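Local coordinates for protein tryptophanyl-tRNA synthetase (Campylobacter jejuni subsp. jejuni, PDB 3TZL) that attaches tryptophan to its cognate tRNA(Trp) at the expense of ATP, as a homodimeric class I aminoacyl-tRNA synthetase, at residues B[89-94]-B[131-136]; B[169-174]-B[310-315]. All blocks are in the same frame, centred on the assembly; numbering follows the deposited sequence.

Contact 1 comes first along the chain and closes before contact 2 opens. Their centres are about 11 Å apart, on the same side of the chain's centre. Contact 1 crosses helix 87-96 over helix 122-137, whose Met131, Asp134 and Ile135 line the tryptophan pocket. Contact 2 joins the loop before strand 175-177 to helix 291-320, near the C-terminus. The two touch directly: Leu136 O is 3.4 Å from Phe171 CD1, and Ile94 CD1 is 3.9 Å from Met313 CE. The C-terminal helix 291-320 thus packs beside helices 87-96 and 122-137, and helix 122-137 reaches on to the bound tryptophan.

Contact 1. Residues B[89-94]-B[131-136]; sequences MELYWI and MAADIL. With TRP (tryptophan), chain J.
Leu91 and Tyr92 pack on Ala133 where helix 87-96 crosses helix 122-137, a helix pair of the class I catalytic domain beside the tryptophan pocket. The local axes approach to 8.5 Å at an angle of 115°. Ala133 is small and comes close to the opposing backbone: its CB lies 3.8 Å from Tyr92 N. The same methyl also meets the CB of Tyr92. With CG anti to the backbone N (chi1 -176°), Leu91 extends toward helix 122-137, and its CD2 branch lies 3.7 Å from Ala133 O. These are apolar and van der Waals contacts; no hydrogen bond joins the two segments.

The bonds to CB of Met131 and Asp134 point away from helix 87-96. The bound tryptophan donates its NE1 N-H to Asp134 OD2 (3.0 Å), nearly straight at the hydrogen (N-H...O 170°). His45 NE2 shares that oxygen, and Gln82 NE2 bonds to Asp134 OD1. The extended selenomethionine chain of Met131 runs over one face of the indole, with its CE 3.8 Å from ligand CE3. Ile135 adds CG1 at 3.8 Å from ligand CZ2.

Between the helices the contact is thus apolar. On the pocket side, the Asp134 carboxylate is held by bonds at both oxygens and accepts the indole N-H of the ligand.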
HETATM    1  N   MSE B  89       1.439  -1.473  -5.942  1.00 32.33           N
HETATM    2  CA  MSE B  89       1.246  -0.755  -4.671  1.00 31.87           C
HETATM    3  C   MSE B  89       0.138   0.283  -4.768  1.00 31.68           C
HETATM    4  O   MSE B  89      -0.650   0.460  -3.846  1.00 26.58           O
HETATM    5  CB  MSE B  89       2.521  -0.044  -4.264  1.00 36.80           C
HETATM    6  CG  MSE B  89       3.609  -0.978  -3.854  1.00 43.68           C
HETATM    7 SE   MSE B  89       3.403  -1.448  -1.983  0.74 53.26          SE
HETATM    8  CE  MSE B  89       1.898  -2.599  -1.859  1.00 27.61           C
ATOM      9  N   GLU B  90       0.105   0.983  -5.888  1.00 33.97           N
ATOM     10  CA  GLU B  90      -0.920   1.974  -6.120  1.00 31.51           C
ATOM     11  C   GLU B  90      -2.272   1.287  -6.225  1.00 29.90           C
ATOM     12  O   GLU B  90      -3.240   1.735  -5.621  1.00 37.06           O
ATOM     13  CB  GLU B  90      -0.597   2.760  -7.386  1.00 37.69           C
ATOM     14  CG  GLU B  90      -1.377   4.057  -7.503  1.00 40.00           C
ATOM     15  CD  GLU B  90      -0.657   5.084  -8.342  1.00 37.64           C
ATOM     16  OE1 GLU B  90      -0.493   6.239  -7.865  1.00 34.66           O
ATOM     17  OE2 GLU B  90      -0.262   4.739  -9.479  1.00 39.53           O
ATOM     18  N   LEU B  91      -2.337   0.172  -6.963  1.00 30.95           N
ATOM     19  CA  LEU B  91      -3.597  -0.563  -7.107  1.00 28.46           C
ATOM     20  C   LEU B  91      -4.113  -1.097  -5.771  1.00 27.40           C
ATOM     21  O   LEU B  91      -5.302  -1.057  -5.494  1.00 29.99           O
ATOM     22  CB  LEU B  91      -3.486  -1.701  -8.130  1.00 28.10           C
ATOM     23  CG  LEU B  91      -4.802  -2.441  -8.389  1.00 23.65           C
ATOM     24  CD1 LEU B  91      -5.863  -1.452  -8.871  1.00 24.12           C
ATOM     25  CD2 LEU B  91      -4.662  -3.627  -9.401  1.00 27.66           C
ATOM     26  N   TYR B  92      -3.198  -1.607  -4.961  1.00 28.42           N
ATOM     27  CA  TYR B  92      -3.494  -2.083  -3.616  1.00 25.98           C
ATOM     28  C   TYR B  92      -4.228  -1.027  -2.773  1.00 26.98           C
ATOM     29  O   TYR B  92      -5.257  -1.324  -2.163  1.00 27.21           O
ATOM     30  CB  TYR B  92      -2.178  -2.536  -2.976  1.00 30.17           C
ATOM     31  CG  TYR B  92      -2.104  -2.606  -1.470  1.00 31.29           C
ATOM     32  CD1 TYR B  92      -2.918  -3.464  -0.742  1.00 27.44           C
ATOM     33  CD2 TYR B  92      -1.150  -1.868  -0.782  1.00 30.84           C
ATOM     34  CE1 TYR B  92      -2.816  -3.542   0.636  1.00 27.99           C
ATOM     35  CE2 TYR B  92      -1.031  -1.956   0.584  1.00 31.74           C
ATOM     36  CZ  TYR B  92      -1.872  -2.791   1.294  1.00 31.84           C
ATOM     37  OH  TYR B  92      -1.760  -2.861   2.676  1.00 31.99           O
ATOM     38  N   TRP B  93      -3.732   0.208  -2.771  1.00 28.65           N
ATOM     39  CA  TRP B  93      -4.417   1.294  -2.062  1.00 28.80           C
ATOM     40  C   TRP B  93      -5.805   1.584  -2.652  1.00 32.49           C
ATOM     41  O   TRP B  93      -6.774   1.793  -1.923  1.00 32.60           O
ATOM     42  CB  TRP B  93      -3.581   2.567  -2.100  1.00 31.94           C
ATOM     43  CG  TRP B  93      -4.306   3.785  -1.599  1.00 34.42           C
ATOM     44  CD1 TRP B  93      -4.720   4.857  -2.344  1.00 35.13           C
ATOM     45  CD2 TRP B  93      -4.698   4.061  -0.246  1.00 35.05           C
ATOM     46  NE1 TRP B  93      -5.353   5.776  -1.545  1.00 30.82           N
ATOM     47  CE2 TRP B  93      -5.342   5.324  -0.248  1.00 30.72           C
ATOM     48  CE3 TRP B  93      -4.567   3.366   0.970  1.00 29.25           C
ATOM     49  CZ2 TRP B  93      -5.861   5.910   0.919  1.00 27.80           C
ATOM     50  CZ3 TRP B  93      -5.091   3.951   2.138  1.00 30.64           C
ATOM     51  CH2 TRP B  93      -5.726   5.213   2.098  1.00 30.08           C
ATOM     52  N   ILE B  94      -5.904   1.611  -3.976  1.00 28.60           N
ATOM     53  CA  ILE B  94      -7.207   1.797  -4.598  1.00 27.66           C
ATOM     54  C   ILE B  94      -8.206   0.692  -4.231  1.00 32.64           C
ATOM     55  O   ILE B  94      -9.340   0.982  -3.838  1.00 33.50           O
ATOM     56  CB  ILE B  94      -7.070   1.965  -6.114  1.00 30.80           C
ATOM     57  CG1 ILE B  94      -6.453   3.326  -6.408  1.00 35.07           C
ATOM     58  CG2 ILE B  94      -8.409   1.846  -6.814  1.00 32.78           C
ATOM     59  CD1 ILE B  94      -5.720   3.369  -7.716  1.00 36.34           C
HETATM   60  N   MSE B 131      -2.477  -9.106  -2.475  1.00 27.16           N
HETATM   61  CA  MSE B 131      -2.646 -10.284  -3.317  1.00 31.21           C
HETATM   62  C   MSE B 131      -3.782 -10.103  -4.330  1.00 33.48           C
HETATM   63  O   MSE B 131      -3.688 -10.569  -5.465  1.00 27.26           O
HETATM   64  CB  MSE B 131      -2.933 -11.502  -2.455  1.00 28.36           C
HETATM   65  CG  MSE B 131      -3.308 -12.745  -3.223  1.00 33.26           C
HETATM   66 SE   MSE B 131      -2.992 -14.335  -2.096  1.00 49.86          SE
HETATM   67  CE  MSE B 131      -3.498 -15.737  -3.368  1.00 32.52           C
ATOM     68  N   ALA B 132      -4.861  -9.437  -3.928  1.00 33.79           N
ATOM     69  CA  ALA B 132      -5.922  -9.156  -4.897  1.00 32.73           C
ATOM     70  C   ALA B 132      -5.408  -8.201  -5.977  1.00 28.32           C
ATOM     71  O   ALA B 132      -5.748  -8.333  -7.150  1.00 33.29           O
ATOM     72  CB  ALA B 132      -7.152  -8.604  -4.221  1.00 28.85           C
ATOM     73  N   ALA B 133      -4.567  -7.255  -5.586  1.00 22.08           N
ATOM     74  CA  ALA B 133      -3.970  -6.373  -6.568  1.00 29.26           C
ATOM     75  C   ALA B 133      -3.093  -7.172  -7.553  1.00 32.31           C
ATOM     76  O   ALA B 133      -3.165  -6.952  -8.764  1.00 33.19           O
ATOM     77  CB  ALA B 133      -3.173  -5.258  -5.880  1.00 23.46           C
ATOM     78  N   ASP B 134      -2.284  -8.096  -7.031  1.00 29.34           N
ATOM     79  CA  ASP B 134      -1.451  -8.960  -7.873  1.00 29.65           C
ATOM     80  C   ASP B 134      -2.292  -9.626  -8.939  1.00 29.59           C
ATOM     81  O   ASP B 134      -1.955  -9.603 -10.109  1.00 32.21           O
ATOM     82  CB  ASP B 134      -0.810 -10.072  -7.044  1.00 33.74           C
ATOM     83  CG  ASP B 134       0.232  -9.558  -6.066  1.00 37.91           C
ATOM     84  OD1 ASP B 134       0.986  -8.617  -6.414  1.00 36.16           O
ATOM     85  OD2 ASP B 134       0.291 -10.107  -4.942  1.00 40.88           O
ATOM     86  N   ILE B 135      -3.392 -10.230  -8.513  1.00 26.33           N
ATOM     87  CA  ILE B 135      -4.268 -10.960  -9.412  1.00 31.63           C
ATOM     88  C   ILE B 135      -4.989 -10.056 -10.427  1.00 32.07           C
ATOM     89  O   ILE B 135      -4.958 -10.319 -11.634  1.00 31.94           O
ATOM     90  CB  ILE B 135      -5.271 -11.772  -8.591  1.00 33.50           C
ATOM     91  CG1 ILE B 135      -4.509 -12.763  -7.694  1.00 32.88           C
ATOM     92  CG2 ILE B 135      -6.270 -12.474  -9.497  1.00 33.92           C
ATOM     93  CD1 ILE B 135      -5.324 -13.323  -6.564  1.00 31.51           C
ATOM     94  N   LEU B 136      -5.600  -8.980  -9.939  1.00 31.98           N
ATOM     95  CA  LEU B 136      -6.474  -8.135 -10.763  1.00 33.59           C
ATOM     96  C   LEU B 136      -5.725  -7.246 -11.741  1.00 31.45           C
ATOM     97  O   LEU B 136      -6.229  -6.950 -12.820  1.00 33.79           O
ATOM     98  CB  LEU B 136      -7.376  -7.253  -9.885  1.00 31.00           C
ATOM     99  CG  LEU B 136      -8.306  -7.984  -8.921  1.00 30.18           C
ATOM    100  CD1 LEU B 136      -9.202  -7.031  -8.128  1.00 28.33           C
ATOM    101  CD2 LEU B 136      -9.136  -8.999  -9.663  1.00 26.52           C
TER
HETATM  102  N   TRP J 331      -0.061 -15.874  -1.058  1.00 37.18           N
HETATM  103  CA  TRP J 331       0.676 -16.786  -1.938  1.00 46.30           C
HETATM  104  C   TRP J 331       1.394 -17.861  -1.133  1.00 56.08           C
HETATM  105  O   TRP J 331       1.896 -18.846  -1.685  1.00 56.28           O
HETATM  106  CB  TRP J 331       1.679 -16.016  -2.816  1.00 41.38           C
HETATM  107  CG  TRP J 331       1.005 -14.992  -3.681  1.00 36.80           C
HETATM  108  CD1 TRP J 331       1.069 -13.630  -3.565  1.00 37.40           C
HETATM  109  CD2 TRP J 331       0.122 -15.267  -4.767  1.00 35.80           C
HETATM  110  NE1 TRP J 331       0.286 -13.036  -4.535  1.00 41.64           N
HETATM  111  CE2 TRP J 331      -0.313 -14.023  -5.280  1.00 41.42           C
HETATM  112  CE3 TRP J 331      -0.347 -16.447  -5.360  1.00 35.44           C
HETATM  113  CZ2 TRP J 331      -1.183 -13.930  -6.367  1.00 37.36           C
HETATM  114  CZ3 TRP J 331      -1.219 -16.353  -6.437  1.00 36.62           C
HETATM  115  CH2 TRP J 331      -1.622 -15.103  -6.932  1.00 37.87           C
HETATM  116  OXT TRP J 331       1.477 -17.751   0.092  1.00 59.37           O

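Contact 2. Residues B[169-174]-B[310-315]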
ATOM      1  N   GLU B 169     -16.654  -2.240 -16.643  1.00 46.41           N
ATOM      2  CA  GLU B 169     -15.850  -3.432 -16.887  1.00 52.43           C
ATOM      3  C   GLU B 169     -14.378  -3.134 -16.677  1.00 44.09           C
ATOM      4  O   GLU B 169     -13.640  -2.864 -17.624  1.00 48.61           O
ATOM      5  CB  GLU B 169     -16.060  -3.949 -18.313  1.00 62.89           C
ATOM      6  CG  GLU B 169     -17.395  -4.645 -18.561  1.00 73.90           C
ATOM      7  CD  GLU B 169     -17.672  -4.859 -20.050  1.00 82.73           C
ATOM      8  OE1 GLU B 169     -16.728  -4.720 -20.864  1.00 84.87           O
ATOM      9  OE2 GLU B 169     -18.834  -5.155 -20.407  1.00 84.71           O
ATOM     10  N   ILE B 170     -13.941  -3.188 -15.434  1.00 37.17           N
ATOM     11  CA  ILE B 170     -12.557  -2.873 -15.146  1.00 42.13           C
ATOM     12  C   ILE B 170     -11.747  -4.165 -15.045  1.00 43.29           C
ATOM     13  O   ILE B 170     -10.673  -4.285 -15.636  1.00 41.59           O
ATOM     14  CB  ILE B 170     -12.400  -2.083 -13.832  1.00 41.27           C
ATOM     15  CG1 ILE B 170     -13.239  -0.808 -13.844  1.00 46.47           C
ATOM     16  CG2 ILE B 170     -10.957  -1.737 -13.612  1.00 45.19           C
ATOM     17  CD1 ILE B 170     -13.028   0.062 -15.077  1.00 49.78           C
ATOM     18  N   PHE B 171     -12.267  -5.123 -14.286  1.00 37.64           N
ATOM     19  CA  PHE B 171     -11.504  -6.326 -13.945  1.00 38.27           C
ATOM     20  C   PHE B 171     -12.122  -7.613 -14.430  1.00 40.95           C
ATOM     21  O   PHE B 171     -13.341  -7.777 -14.434  1.00 45.59           O
ATOM     22  CB  PHE B 171     -11.323  -6.438 -12.432  1.00 31.63           C
ATOM     23  CG  PHE B 171     -10.412  -5.414 -11.870  1.00 30.96           C
ATOM     24  CD1 PHE B 171      -9.158  -5.226 -12.413  1.00 29.43           C
ATOM     25  CD2 PHE B 171     -10.806  -4.632 -10.788  1.00 25.56           C
ATOM     26  CE1 PHE B 171      -8.315  -4.266 -11.899  1.00 32.94           C
ATOM     27  CE2 PHE B 171      -9.969  -3.674 -10.268  1.00 30.78           C
ATOM     28  CZ  PHE B 171      -8.725  -3.482 -10.822  1.00 31.88           C
ATOM     29  N   THR B 172     -11.261  -8.545 -14.808  1.00 37.84           N
ATOM     30  CA  THR B 172     -11.706  -9.889 -15.095  1.00 37.90           C
ATOM     31  C   THR B 172     -11.930 -10.588 -13.754  1.00 39.17           C
ATOM     32  O   THR B 172     -11.187 -10.354 -12.810  1.00 35.59           O
ATOM     33  CB  THR B 172     -10.637 -10.627 -15.897  1.00 40.74           C
ATOM     34  OG1 THR B 172     -10.496  -9.991 -17.171  1.00 45.97           O
ATOM     35  CG2 THR B 172     -11.012 -12.099 -16.089  1.00 37.78           C
ATOM     36  N   LEU B 173     -12.957 -11.423 -13.654  1.00 38.25           N
ATOM     37  CA  LEU B 173     -13.178 -12.182 -12.428  1.00 41.66           C
ATOM     38  C   LEU B 173     -12.288 -13.417 -12.406  1.00 40.31           C
ATOM     39  O   LEU B 173     -12.413 -14.285 -13.255  1.00 42.65           O
ATOM     40  CB  LEU B 173     -14.647 -12.599 -12.313  1.00 45.53           C
ATOM     41  CG  LEU B 173     -15.649 -11.446 -12.279  1.00 46.94           C
ATOM     42  CD1 LEU B 173     -17.084 -11.989 -12.095  1.00 51.44           C
ATOM     43  CD2 LEU B 173     -15.288 -10.413 -11.207  1.00 38.26           C
ATOM     44  N   PRO B 174     -11.379 -13.498 -11.436  1.00 38.51           N
ATOM     45  CA  PRO B 174     -10.459 -14.635 -11.360  1.00 36.83           C
ATOM     46  C   PRO B 174     -11.071 -15.856 -10.684  1.00 42.31           C
ATOM     47  O   PRO B 174     -12.056 -15.739  -9.959  1.00 45.38           O
ATOM     48  CB  PRO B 174      -9.340 -14.090 -10.485  1.00 38.78           C
ATOM     49  CG  PRO B 174     -10.067 -13.132  -9.553  1.00 34.90           C
ATOM     50  CD  PRO B 174     -11.077 -12.469 -10.420  1.00 35.97           C
ATOM     51  N   GLN B 310       0.687  -1.059 -16.795  1.00 27.90           N
ATOM     52  CA  GLN B 310       0.522   0.351 -17.155  1.00 35.05           C
ATOM     53  C   GLN B 310      -0.772   0.559 -17.902  1.00 33.49           C
ATOM     54  O   GLN B 310      -1.441   1.563 -17.705  1.00 35.47           O
ATOM     55  CB  GLN B 310       1.684   0.863 -18.011  1.00 34.59           C
ATOM     56  CG  GLN B 310       2.948   1.151 -17.227  1.00 44.61           C
ATOM     57  CD  GLN B 310       4.124   1.490 -18.135  1.00 54.30           C
ATOM     58  OE1 GLN B 310       4.052   1.322 -19.357  1.00 56.85           O
ATOM     59  NE2 GLN B 310       5.214   1.968 -17.540  1.00 55.44           N
ATOM     60  N   GLU B 311      -1.106  -0.376 -18.779  1.00 30.16           N
ATOM     61  CA  GLU B 311      -2.359  -0.286 -19.512  1.00 33.77           C
ATOM     62  C   GLU B 311      -3.563  -0.348 -18.551  1.00 33.98           C
ATOM     63  O   GLU B 311      -4.526   0.399 -18.704  1.00 33.78           O
ATOM     64  CB  GLU B 311      -2.428  -1.384 -20.570  1.00 37.42           C
ATOM     65  CG  GLU B 311      -1.435  -1.178 -21.713  1.00 45.96           C
ATOM     66  CD  GLU B 311      -1.356  -2.360 -22.674  1.00 58.10           C
ATOM     67  OE1 GLU B 311      -1.447  -3.532 -22.229  1.00 65.39           O
ATOM     68  OE2 GLU B 311      -1.188  -2.114 -23.884  1.00 61.93           O
ATOM     69  N   LYS B 312      -3.498  -1.217 -17.545  1.00 34.37           N
ATOM     70  CA  LYS B 312      -4.596  -1.324 -16.589  1.00 34.86           C
ATOM     71  C   LYS B 312      -4.683  -0.039 -15.782  1.00 32.64           C
ATOM     72  O   LYS B 312      -5.766   0.522 -15.612  1.00 34.13           O
ATOM     73  CB  LYS B 312      -4.431  -2.533 -15.659  1.00 34.92           C
ATOM     74  CG  LYS B 312      -5.505  -2.632 -14.566  1.00 34.10           C
ATOM     75  CD  LYS B 312      -6.877  -2.871 -15.203  1.00 38.44           C
ATOM     76  CE  LYS B 312      -6.980  -4.297 -15.750  1.00 36.05           C
ATOM     77  NZ  LYS B 312      -8.164  -4.535 -16.643  1.00 40.83           N
HETATM   78  N   MSE B 313      -3.539   0.442 -15.306  1.00 30.20           N
HETATM   79  CA  MSE B 313      -3.524   1.678 -14.519  1.00 35.93           C
HETATM   80  C   MSE B 313      -4.035   2.912 -15.269  1.00 32.45           C
HETATM   81  O   MSE B 313      -4.619   3.787 -14.656  1.00 35.47           O
HETATM   82  CB  MSE B 313      -2.153   1.956 -13.896  1.00 29.14           C
HETATM   83  CG  MSE B 313      -1.729   0.900 -12.823  1.00 33.81           C
HETATM   84 SE   MSE B 313      -3.119   0.413 -11.488  0.77 41.15          SE
HETATM   85  CE  MSE B 313      -3.166   2.035 -10.404  1.00 33.50           C
ATOM     86  N   GLN B 314      -3.824   2.979 -16.576  1.00 35.38           N
ATOM     87  CA  GLN B 314      -4.345   4.088 -17.382  1.00 33.53           C
ATOM     88  C   GLN B 314      -5.874   4.124 -17.293  1.00 37.39           C
ATOM     89  O   GLN B 314      -6.481   5.196 -17.207  1.00 41.51           O
ATOM     90  CB  GLN B 314      -3.903   3.959 -18.848  1.00 35.72           C
ATOM     91  CG  GLN B 314      -2.466   4.404 -19.106  1.00 42.33           C
ATOM     92  CD  GLN B 314      -1.892   3.934 -20.456  1.00 51.04           C
ATOM     93  OE1 GLN B 314      -2.623   3.572 -21.387  1.00 50.55           O
ATOM     94  NE2 GLN B 314      -0.562   3.929 -20.548  1.00 52.34           N
ATOM     95  N   LYS B 315      -6.486   2.942 -17.310  1.00 33.01           N
ATOM     96  CA  LYS B 315      -7.929   2.827 -17.152  1.00 36.38           C
ATOM     97  C   LYS B 315      -8.358   3.188 -15.737  1.00 36.13           C
ATOM     98  O   LYS B 315      -9.334   3.919 -15.540  1.00 32.03           O
ATOM     99  CB  LYS B 315      -8.390   1.408 -17.487  1.00 46.81           C
ATOM    100  CG  LYS B 315      -8.217   1.053 -18.951  1.00 60.22           C
ATOM    101  CD  LYS B 315      -8.673  -0.378 -19.199  1.00 74.20           C
ATOM    102  CE  LYS B 315      -8.541  -0.775 -20.664  1.00 81.45           C
ATOM    103  NZ  LYS B 315      -8.975  -2.191 -20.866  1.00 82.25           N
TER
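The ring of Phe171 has Ile170 CG2 over the centre of one face, 3.8 Å above the plane. Lys312 comes to the same ring at a slant, with its CD 3.9 Å from Phe171 CE1. The CE carbon of Lys312 lies 4.1 Å from Phe171 CD1. The lysine thus lends its apolar methylenes to the ring, and its charged end passes on to the backbone.

That end makes the hydrogen bond of the contact. Lys312 NZ donates to Ile170 O over 2.7 Å. The nitrogen meets the oxygen almost head-on, with a C=O...N angle of 173°. The CE of Lys312 sits 3.7 Å from the same oxygen. Two bends in the lysine chain, at chi2 (65°) and chi3 (72°), fold it so that it can brush the ring and still deliver NZ to the carbonyl.

Lys312 is buried, and its amino group has a second partner: Asp139 OD2 forms a salt bridge with NZ. Asp139 OD1 is hydrogen-bonded to Thr172 OG1, so one carboxylate serves both the loop and the lysine. This pairing would be expected to offset the cost of placing the lysine's charge in the interior. The bond to Ile170 O also gives the backbone carbonyl of this buried residue a partner, in a segment without regular secondary structure.

Residues 169-174 form the connection from helix 150-167 to strand 175-177, and residues 310-315 lie on the long helix 291-320. Phe171 fills the junction, packing on Leu136 of helix 122-137, Leu95 of helix 87-96, Ala160 and Val163 of helix 150-167, and Ile316 of helix 291-320.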